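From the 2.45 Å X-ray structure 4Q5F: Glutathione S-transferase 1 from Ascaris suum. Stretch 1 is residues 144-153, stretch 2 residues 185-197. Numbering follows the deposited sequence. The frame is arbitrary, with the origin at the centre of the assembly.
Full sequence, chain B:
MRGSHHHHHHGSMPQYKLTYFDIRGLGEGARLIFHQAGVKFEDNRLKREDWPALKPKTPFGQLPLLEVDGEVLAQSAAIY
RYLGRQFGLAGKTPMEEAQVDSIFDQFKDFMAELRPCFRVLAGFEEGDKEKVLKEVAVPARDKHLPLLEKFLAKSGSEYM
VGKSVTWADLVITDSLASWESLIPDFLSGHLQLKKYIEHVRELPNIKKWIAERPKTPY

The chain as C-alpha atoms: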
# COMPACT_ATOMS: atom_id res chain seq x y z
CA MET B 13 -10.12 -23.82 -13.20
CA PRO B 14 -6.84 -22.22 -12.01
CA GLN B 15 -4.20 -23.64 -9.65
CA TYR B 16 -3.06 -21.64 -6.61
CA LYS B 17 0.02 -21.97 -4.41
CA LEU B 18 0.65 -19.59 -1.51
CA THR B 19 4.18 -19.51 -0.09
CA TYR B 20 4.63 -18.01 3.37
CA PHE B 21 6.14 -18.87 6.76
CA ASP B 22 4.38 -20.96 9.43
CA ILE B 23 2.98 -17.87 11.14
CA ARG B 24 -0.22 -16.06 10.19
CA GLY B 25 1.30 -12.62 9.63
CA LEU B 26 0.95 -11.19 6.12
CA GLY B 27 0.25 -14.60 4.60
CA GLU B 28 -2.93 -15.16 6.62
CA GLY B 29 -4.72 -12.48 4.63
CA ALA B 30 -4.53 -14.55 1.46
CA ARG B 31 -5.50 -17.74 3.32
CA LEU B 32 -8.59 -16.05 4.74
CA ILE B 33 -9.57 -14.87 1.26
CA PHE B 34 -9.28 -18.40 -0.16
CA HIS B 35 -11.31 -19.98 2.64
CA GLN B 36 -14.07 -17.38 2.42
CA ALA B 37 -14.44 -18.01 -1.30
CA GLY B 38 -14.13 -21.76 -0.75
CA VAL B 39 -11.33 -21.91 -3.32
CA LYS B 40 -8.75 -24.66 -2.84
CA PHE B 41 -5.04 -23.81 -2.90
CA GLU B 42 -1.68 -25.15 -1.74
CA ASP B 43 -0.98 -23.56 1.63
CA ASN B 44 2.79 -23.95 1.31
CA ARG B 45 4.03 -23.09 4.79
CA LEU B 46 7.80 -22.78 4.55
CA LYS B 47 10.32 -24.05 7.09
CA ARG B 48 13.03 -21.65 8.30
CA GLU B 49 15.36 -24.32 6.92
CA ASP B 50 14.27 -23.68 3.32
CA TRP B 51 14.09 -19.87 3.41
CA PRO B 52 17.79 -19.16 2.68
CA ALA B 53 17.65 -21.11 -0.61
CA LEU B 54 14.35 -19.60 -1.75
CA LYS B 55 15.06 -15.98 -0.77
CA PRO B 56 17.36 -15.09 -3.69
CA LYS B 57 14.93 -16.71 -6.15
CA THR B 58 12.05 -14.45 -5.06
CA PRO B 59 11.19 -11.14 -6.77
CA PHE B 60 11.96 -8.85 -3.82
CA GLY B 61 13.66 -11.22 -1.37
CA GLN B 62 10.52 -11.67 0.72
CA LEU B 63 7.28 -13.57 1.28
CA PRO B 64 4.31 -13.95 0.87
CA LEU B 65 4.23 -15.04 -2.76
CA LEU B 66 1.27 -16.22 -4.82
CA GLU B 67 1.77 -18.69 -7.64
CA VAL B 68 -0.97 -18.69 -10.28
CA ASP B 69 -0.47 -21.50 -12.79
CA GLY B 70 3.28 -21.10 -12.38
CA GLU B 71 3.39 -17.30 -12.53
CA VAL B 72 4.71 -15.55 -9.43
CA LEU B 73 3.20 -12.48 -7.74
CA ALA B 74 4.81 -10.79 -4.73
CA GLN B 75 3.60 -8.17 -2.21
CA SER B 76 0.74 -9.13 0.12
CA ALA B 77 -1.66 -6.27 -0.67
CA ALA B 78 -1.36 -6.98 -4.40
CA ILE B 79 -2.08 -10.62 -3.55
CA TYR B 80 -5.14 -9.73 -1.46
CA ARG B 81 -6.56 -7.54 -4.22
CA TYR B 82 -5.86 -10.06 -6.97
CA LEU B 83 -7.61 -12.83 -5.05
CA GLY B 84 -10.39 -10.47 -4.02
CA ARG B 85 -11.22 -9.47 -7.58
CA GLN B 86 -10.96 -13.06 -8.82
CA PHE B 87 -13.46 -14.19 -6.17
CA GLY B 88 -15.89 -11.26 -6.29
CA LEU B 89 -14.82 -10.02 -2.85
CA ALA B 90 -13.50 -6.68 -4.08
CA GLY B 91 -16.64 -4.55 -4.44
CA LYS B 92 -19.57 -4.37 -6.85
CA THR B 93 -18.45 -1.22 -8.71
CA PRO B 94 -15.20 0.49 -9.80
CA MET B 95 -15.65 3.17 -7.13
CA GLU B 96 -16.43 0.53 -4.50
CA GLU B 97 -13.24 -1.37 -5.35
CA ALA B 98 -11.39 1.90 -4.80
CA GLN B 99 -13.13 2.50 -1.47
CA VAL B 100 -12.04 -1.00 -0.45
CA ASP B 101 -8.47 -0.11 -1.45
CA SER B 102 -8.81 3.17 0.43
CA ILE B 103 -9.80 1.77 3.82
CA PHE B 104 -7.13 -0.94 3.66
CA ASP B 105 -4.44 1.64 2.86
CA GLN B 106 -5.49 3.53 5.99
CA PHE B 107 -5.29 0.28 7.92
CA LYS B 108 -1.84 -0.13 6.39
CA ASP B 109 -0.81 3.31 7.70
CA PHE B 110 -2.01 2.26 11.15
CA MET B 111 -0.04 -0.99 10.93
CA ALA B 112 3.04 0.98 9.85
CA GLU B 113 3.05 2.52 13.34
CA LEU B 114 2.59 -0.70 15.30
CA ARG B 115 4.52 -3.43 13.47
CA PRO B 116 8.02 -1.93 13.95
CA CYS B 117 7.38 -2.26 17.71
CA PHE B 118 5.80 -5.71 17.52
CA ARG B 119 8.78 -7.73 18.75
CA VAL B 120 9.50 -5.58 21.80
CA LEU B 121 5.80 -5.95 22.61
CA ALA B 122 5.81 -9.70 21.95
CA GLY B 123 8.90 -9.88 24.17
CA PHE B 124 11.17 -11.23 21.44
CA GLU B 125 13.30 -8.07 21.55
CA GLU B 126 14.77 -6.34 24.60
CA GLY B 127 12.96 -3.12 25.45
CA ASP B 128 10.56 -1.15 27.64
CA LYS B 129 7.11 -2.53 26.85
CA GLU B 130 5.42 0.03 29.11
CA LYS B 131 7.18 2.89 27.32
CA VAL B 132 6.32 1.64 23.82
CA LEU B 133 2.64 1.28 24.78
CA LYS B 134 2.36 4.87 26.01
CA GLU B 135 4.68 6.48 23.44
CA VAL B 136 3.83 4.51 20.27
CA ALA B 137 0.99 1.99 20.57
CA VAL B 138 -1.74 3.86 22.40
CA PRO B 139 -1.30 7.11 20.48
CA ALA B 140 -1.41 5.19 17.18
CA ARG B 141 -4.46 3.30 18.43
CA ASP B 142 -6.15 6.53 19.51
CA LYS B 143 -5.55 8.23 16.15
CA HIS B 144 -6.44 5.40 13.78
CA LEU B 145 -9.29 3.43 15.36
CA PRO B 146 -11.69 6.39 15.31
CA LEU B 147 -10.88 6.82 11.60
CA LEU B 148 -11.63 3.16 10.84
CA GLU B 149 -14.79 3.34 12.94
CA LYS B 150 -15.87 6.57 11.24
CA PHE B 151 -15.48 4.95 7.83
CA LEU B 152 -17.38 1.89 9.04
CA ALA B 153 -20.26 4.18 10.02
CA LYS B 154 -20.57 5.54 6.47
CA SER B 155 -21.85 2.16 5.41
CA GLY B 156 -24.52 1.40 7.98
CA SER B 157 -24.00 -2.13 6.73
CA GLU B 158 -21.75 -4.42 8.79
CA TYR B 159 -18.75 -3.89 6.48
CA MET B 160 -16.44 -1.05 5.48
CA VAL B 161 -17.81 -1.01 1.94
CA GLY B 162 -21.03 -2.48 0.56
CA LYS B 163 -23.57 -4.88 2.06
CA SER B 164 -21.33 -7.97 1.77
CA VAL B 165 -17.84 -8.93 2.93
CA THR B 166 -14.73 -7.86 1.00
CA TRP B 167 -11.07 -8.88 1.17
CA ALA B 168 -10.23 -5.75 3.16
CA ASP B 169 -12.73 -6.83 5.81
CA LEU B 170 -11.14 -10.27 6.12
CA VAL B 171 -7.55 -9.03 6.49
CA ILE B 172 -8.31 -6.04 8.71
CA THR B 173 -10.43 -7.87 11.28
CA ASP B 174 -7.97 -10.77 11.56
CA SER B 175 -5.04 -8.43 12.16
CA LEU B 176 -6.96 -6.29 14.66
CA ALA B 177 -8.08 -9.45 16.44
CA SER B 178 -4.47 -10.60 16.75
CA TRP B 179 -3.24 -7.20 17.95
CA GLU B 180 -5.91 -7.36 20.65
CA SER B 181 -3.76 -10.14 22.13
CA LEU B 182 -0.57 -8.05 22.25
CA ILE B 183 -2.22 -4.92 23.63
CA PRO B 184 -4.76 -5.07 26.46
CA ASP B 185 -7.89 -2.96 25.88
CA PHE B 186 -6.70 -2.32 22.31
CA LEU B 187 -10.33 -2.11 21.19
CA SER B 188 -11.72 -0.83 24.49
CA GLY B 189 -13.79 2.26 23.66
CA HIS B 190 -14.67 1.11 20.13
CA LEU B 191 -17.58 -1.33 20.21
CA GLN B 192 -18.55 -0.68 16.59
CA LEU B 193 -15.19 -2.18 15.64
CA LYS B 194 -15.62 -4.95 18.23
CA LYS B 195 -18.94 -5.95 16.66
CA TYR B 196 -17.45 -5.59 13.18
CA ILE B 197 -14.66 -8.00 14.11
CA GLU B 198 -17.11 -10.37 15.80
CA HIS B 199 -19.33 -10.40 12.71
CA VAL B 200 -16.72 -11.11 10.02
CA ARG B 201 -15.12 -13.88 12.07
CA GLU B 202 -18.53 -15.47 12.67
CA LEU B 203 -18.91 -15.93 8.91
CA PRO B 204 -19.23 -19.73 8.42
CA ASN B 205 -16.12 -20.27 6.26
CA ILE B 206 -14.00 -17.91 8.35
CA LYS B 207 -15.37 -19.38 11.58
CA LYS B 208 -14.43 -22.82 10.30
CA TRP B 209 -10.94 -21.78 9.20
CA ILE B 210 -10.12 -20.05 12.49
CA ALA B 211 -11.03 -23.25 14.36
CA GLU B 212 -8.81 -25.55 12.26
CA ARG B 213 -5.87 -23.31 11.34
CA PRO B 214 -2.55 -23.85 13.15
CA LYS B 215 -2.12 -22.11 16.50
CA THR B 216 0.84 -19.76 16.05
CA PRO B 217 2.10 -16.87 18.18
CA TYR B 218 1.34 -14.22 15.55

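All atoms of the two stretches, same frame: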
# COMPACT_ATOMS: atom_id res chain seq x y z
N HIS B 144 -5.99 6.17 14.94
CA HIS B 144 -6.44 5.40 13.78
C HIS B 144 -7.79 4.70 13.95
O HIS B 144 -8.58 4.65 13.00
CB HIS B 144 -5.37 4.39 13.38
CG HIS B 144 -4.20 5.01 12.69
ND1 HIS B 144 -4.21 5.31 11.34
CD2 HIS B 144 -2.98 5.38 13.15
CE1 HIS B 144 -3.04 5.85 11.01
NE2 HIS B 144 -2.29 5.90 12.09
N LEU B 145 -8.04 4.15 15.13
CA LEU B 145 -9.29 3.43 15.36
C LEU B 145 -10.53 4.29 15.11
O LEU B 145 -11.48 3.84 14.47
CB LEU B 145 -9.33 2.84 16.78
CG LEU B 145 -8.34 1.71 17.07
CD1 LEU B 145 -8.59 1.15 18.47
CD2 LEU B 145 -8.41 0.59 16.04
N PRO B 146 -10.54 5.54 15.62
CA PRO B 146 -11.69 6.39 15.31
C PRO B 146 -11.89 6.60 13.80
O PRO B 146 -13.03 6.72 13.35
CB PRO B 146 -11.36 7.73 15.99
CG PRO B 146 -10.04 7.55 16.65
CD PRO B 146 -9.72 6.10 16.70
N LEU B 147 -10.80 6.63 13.04
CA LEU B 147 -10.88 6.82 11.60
C LEU B 147 -11.45 5.58 10.90
O LEU B 147 -12.22 5.70 9.95
CB LEU B 147 -9.51 7.17 11.02
CG LEU B 147 -8.89 8.45 11.58
CD1 LEU B 147 -7.45 8.61 11.11
CD2 LEU B 147 -9.71 9.68 11.18
N LEU B 148 -11.08 4.40 11.38
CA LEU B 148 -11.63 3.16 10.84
C LEU B 148 -13.10 3.03 11.21
O LEU B 148 -13.92 2.56 10.42
CB LEU B 148 -10.85 1.94 11.37
CG LEU B 148 -9.38 1.78 10.96
CD1 LEU B 148 -8.85 0.45 11.48
CD2 LEU B 148 -9.20 1.88 9.46
N GLU B 149 -13.43 3.44 12.43
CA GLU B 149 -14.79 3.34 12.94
C GLU B 149 -15.69 4.35 12.25
O GLU B 149 -16.86 4.07 11.98
CB GLU B 149 -14.79 3.57 14.46
CG GLU B 149 -15.85 2.78 15.21
CD GLU B 149 -15.63 2.83 16.71
OE1 GLU B 149 -14.99 3.79 17.19
OE2 GLU B 149 -16.09 1.90 17.42
N LYS B 150 -15.15 5.54 11.98
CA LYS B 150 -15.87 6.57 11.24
C LYS B 150 -16.26 6.05 9.87
O LYS B 150 -17.41 6.17 9.45
CB LYS B 150 -14.99 7.82 11.10
CG LYS B 150 -15.44 8.79 10.01
CD LYS B 150 -14.60 10.05 10.00
CE LYS B 150 -14.93 10.93 8.81
NZ LYS B 150 -14.34 12.29 8.92
N PHE B 151 -15.28 5.49 9.17
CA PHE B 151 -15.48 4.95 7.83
C PHE B 151 -16.53 3.85 7.86
O PHE B 151 -17.38 3.76 6.98
CB PHE B 151 -14.16 4.39 7.31
CG PHE B 151 -14.14 4.15 5.83
CD1 PHE B 151 -14.60 2.95 5.30
CD2 PHE B 151 -13.64 5.10 4.96
CE1 PHE B 151 -14.58 2.72 3.94
CE2 PHE B 151 -13.61 4.88 3.60
CZ PHE B 151 -14.08 3.69 3.09
N LEU B 152 -16.45 3.00 8.88
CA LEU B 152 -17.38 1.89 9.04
C LEU B 152 -18.81 2.39 9.22
O LEU B 152 -19.76 1.70 8.88
CB LEU B 152 -16.97 1.05 10.26
CG LEU B 152 -17.89 -0.11 10.64
CD1 LEU B 152 -18.06 -1.08 9.48
CD2 LEU B 152 -17.33 -0.82 11.86
N ALA B 153 -18.94 3.61 9.75
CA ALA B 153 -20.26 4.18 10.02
C ALA B 153 -20.88 4.80 8.76
O ALA B 153 -22.09 5.02 8.72
CB ALA B 153 -20.16 5.22 11.12
N ASP B 185 -6.93 -4.05 26.06
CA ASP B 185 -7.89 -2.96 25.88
C ASP B 185 -7.60 -2.18 24.60
O ASP B 185 -7.91 -0.99 24.49
CB ASP B 185 -7.89 -2.04 27.10
CG ASP B 185 -8.08 -2.80 28.40
OD1 ASP B 185 -9.23 -3.19 28.71
OD2 ASP B 185 -7.08 -3.01 29.12
N PHE B 186 -6.99 -2.87 23.63
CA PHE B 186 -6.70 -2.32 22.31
C PHE B 186 -7.95 -1.79 21.61
O PHE B 186 -7.91 -0.79 20.91
CB PHE B 186 -6.05 -3.42 21.47
CG PHE B 186 -5.76 -3.02 20.05
CD1 PHE B 186 -4.72 -2.14 19.77
CD2 PHE B 186 -6.49 -3.54 19.00
CE1 PHE B 186 -4.44 -1.79 18.46
CE2 PHE B 186 -6.21 -3.19 17.70
CZ PHE B 186 -5.19 -2.31 17.42
N LEU B 187 -9.07 -2.49 21.81
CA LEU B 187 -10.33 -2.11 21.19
C LEU B 187 -11.30 -1.47 22.18
O LEU B 187 -12.38 -1.03 21.81
CB LEU B 187 -11.00 -3.33 20.54
CG LEU B 187 -10.23 -3.95 19.38
CD1 LEU B 187 -10.99 -5.16 18.86
CD2 LEU B 187 -10.01 -2.94 18.25
N SER B 188 -10.91 -1.45 23.45
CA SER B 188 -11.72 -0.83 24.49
C SER B 188 -12.04 0.62 24.12
O SER B 188 -11.13 1.42 23.92
CB SER B 188 -11.01 -0.89 25.83
OG SER B 188 -10.90 -2.23 26.29
N GLY B 189 -13.33 0.93 24.03
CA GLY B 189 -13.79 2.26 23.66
C GLY B 189 -14.37 2.30 22.26
O GLY B 189 -14.95 3.31 21.85
N HIS B 190 -14.22 1.20 21.52
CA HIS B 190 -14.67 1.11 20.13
C HIS B 190 -15.48 -0.15 19.88
O HIS B 190 -14.98 -1.10 19.29
CB HIS B 190 -13.46 1.09 19.20
CG HIS B 190 -12.57 2.28 19.34
ND1 HIS B 190 -12.75 3.44 18.61
CD2 HIS B 190 -11.48 2.49 20.11
CE1 HIS B 190 -11.82 4.31 18.93
NE2 HIS B 190 -11.03 3.76 19.85
N LEU B 191 -16.74 -0.15 20.32
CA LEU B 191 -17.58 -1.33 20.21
C LEU B 191 -18.02 -1.59 18.77
O LEU B 191 -18.25 -2.74 18.39
CB LEU B 191 -18.78 -1.25 21.16
CG LEU B 191 -19.92 -0.24 20.98
CD1 LEU B 191 -20.87 -0.66 19.89
CD2 LEU B 191 -20.71 -0.14 22.26
N GLN B 192 -18.15 -0.53 17.98
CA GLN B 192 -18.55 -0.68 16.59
C GLN B 192 -17.51 -1.49 15.82
O GLN B 192 -17.85 -2.24 14.90
CB GLN B 192 -18.77 0.68 15.92
CG GLN B 192 -19.95 1.47 16.46
CD GLN B 192 -21.28 0.76 16.25
OE1 GLN B 192 -21.41 -0.06 15.34
NE2 GLN B 192 -22.26 1.06 17.09
N LEU B 193 -16.25 -1.35 16.20
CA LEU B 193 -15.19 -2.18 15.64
C LEU B 193 -15.24 -3.58 16.25
O LEU B 193 -15.02 -4.57 15.55
CB LEU B 193 -13.81 -1.56 15.89
CG LEU B 193 -13.39 -0.36 15.05
CD1 LEU B 193 -11.94 -0.01 15.37
CD2 LEU B 193 -13.55 -0.62 13.56
N LYS B 194 -15.52 -3.66 17.55
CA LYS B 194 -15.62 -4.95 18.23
C LYS B 194 -16.71 -5.82 17.61
O LYS B 194 -16.50 -7.02 17.39
CB LYS B 194 -15.88 -4.75 19.72
CG LYS B 194 -14.62 -4.66 20.56
CD LYS B 194 -14.73 -3.66 21.70
CE LYS B 194 -15.71 -4.12 22.78
NZ LYS B 194 -15.69 -3.21 23.96
N LYS B 195 -17.86 -5.23 17.32
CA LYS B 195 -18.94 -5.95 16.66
C LYS B 195 -18.52 -6.35 15.25
O LYS B 195 -18.72 -7.49 14.83
CB LYS B 195 -20.20 -5.07 16.58
CG LYS B 195 -20.92 -4.86 17.90
CD LYS B 195 -22.33 -4.31 17.69
CE LYS B 195 -22.32 -2.79 17.62
NZ LYS B 195 -23.63 -2.20 17.21
N TYR B 196 -17.94 -5.39 14.54
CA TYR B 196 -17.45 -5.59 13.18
C TYR B 196 -16.50 -6.78 13.09
O TYR B 196 -16.59 -7.59 12.16
CB TYR B 196 -16.76 -4.30 12.73
CG TYR B 196 -15.92 -4.39 11.48
CD1 TYR B 196 -16.47 -4.81 10.27
CD2 TYR B 196 -14.58 -4.01 11.49
CE1 TYR B 196 -15.70 -4.87 9.12
CE2 TYR B 196 -13.81 -4.07 10.35
CZ TYR B 196 -14.37 -4.50 9.17
OH TYR B 196 -13.60 -4.55 8.04
N ILE B 197 -15.60 -6.89 14.05
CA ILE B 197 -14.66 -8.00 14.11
C ILE B 197 -15.37 -9.30 14.48
O ILE B 197 -15.05 -10.36 13.95
CB ILE B 197 -13.52 -7.72 15.11
CG1 ILE B 197 -12.69 -6.52 14.63
CG2 ILE B 197 -12.61 -8.93 15.28
CD1 ILE B 197 -11.80 -5.92 15.70

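Helix 144-153 meets the start of helix 191-197 and the loop before it. The two axes approach to 9.6 Å with 67° between their N-to-C directions, and the contact buries 530 Å² counted over both sides. With so steep a crossing the backbones are near each other over a short length, and the nearest CA pair is CA of Glu149 and CA of Leu193, 6.2 Å apart.

Glu149 makes the polar part of the contact. Its CA-to-CB bond points toward stretch 2; chi1, at -147°, lies between wells, while chi2 is t at 168°, so the chain is extended at that bond and the carboxylate reaches the N-terminus of the second helix. There OE1 of Glu149 accepts a hydrogen bond from ND1 of His190, 2.7 Å long with an N-H...acceptor angle of 164°, close to linear. OE2 of Glu149 faces the first turn, accepting weak bonds from N of Gln192 (3.2 Å, 122°) and N of Leu193 (3.5 Å, 144°). A carboxylate suits this place because the first amides of a helix have few backbone acceptors: N of Gln192 has no other bond within the stretch, and N of Leu193 has a weak one to O of His190, 3.4 Å.

His190 occupies the N-cap position and closes a type II turn from Leu187, with its N bonded to O of Leu187 at 2.9 Å. With chi1 m (-58°) and chi2 -89°, its ring presents an edge to Glu149 and one face to Leu145. CB of Leu145 lies 3.7 Å from the centroid of the His190 ring and 16° off the ring normal, a CH-pi contact. CD of Pro146 also packs 3.5 Å from CE1 of His190. In the same turn, Gly189 has phi/psi of 108/-9, where a CB would jam against the preceding carbonyl oxygen.

The apolar contact centres on Leu193, a knob among Leu145, Leu148, Glu149 and Leu152. Its CA-to-CB bond points sideways, but chi1 m (-75°) and chi2 t (-174°) bring its end nearer stretch 1. Leu145, also m,t, places CD2 3.6 Å from CD1 of Leu193, while its CD1 lies 3.2 Å from the backbone O of Phe186. Leu152 instead adopts t,p (176°, 57°): its CD2 lies 4.1 Å from CD2 of Leu193 and 3.6 Å from CB of Tyr196, and its CD1 sits over one face of the Tyr196 ring. Tyr196, with chi1 t (167°), is buried, and its OH is hydrogen-bonded elsewhere in the structure. Branched aliphatic side chains suit this buried patch, since their methyls meet several neighbours without leaving polar atoms unpaired.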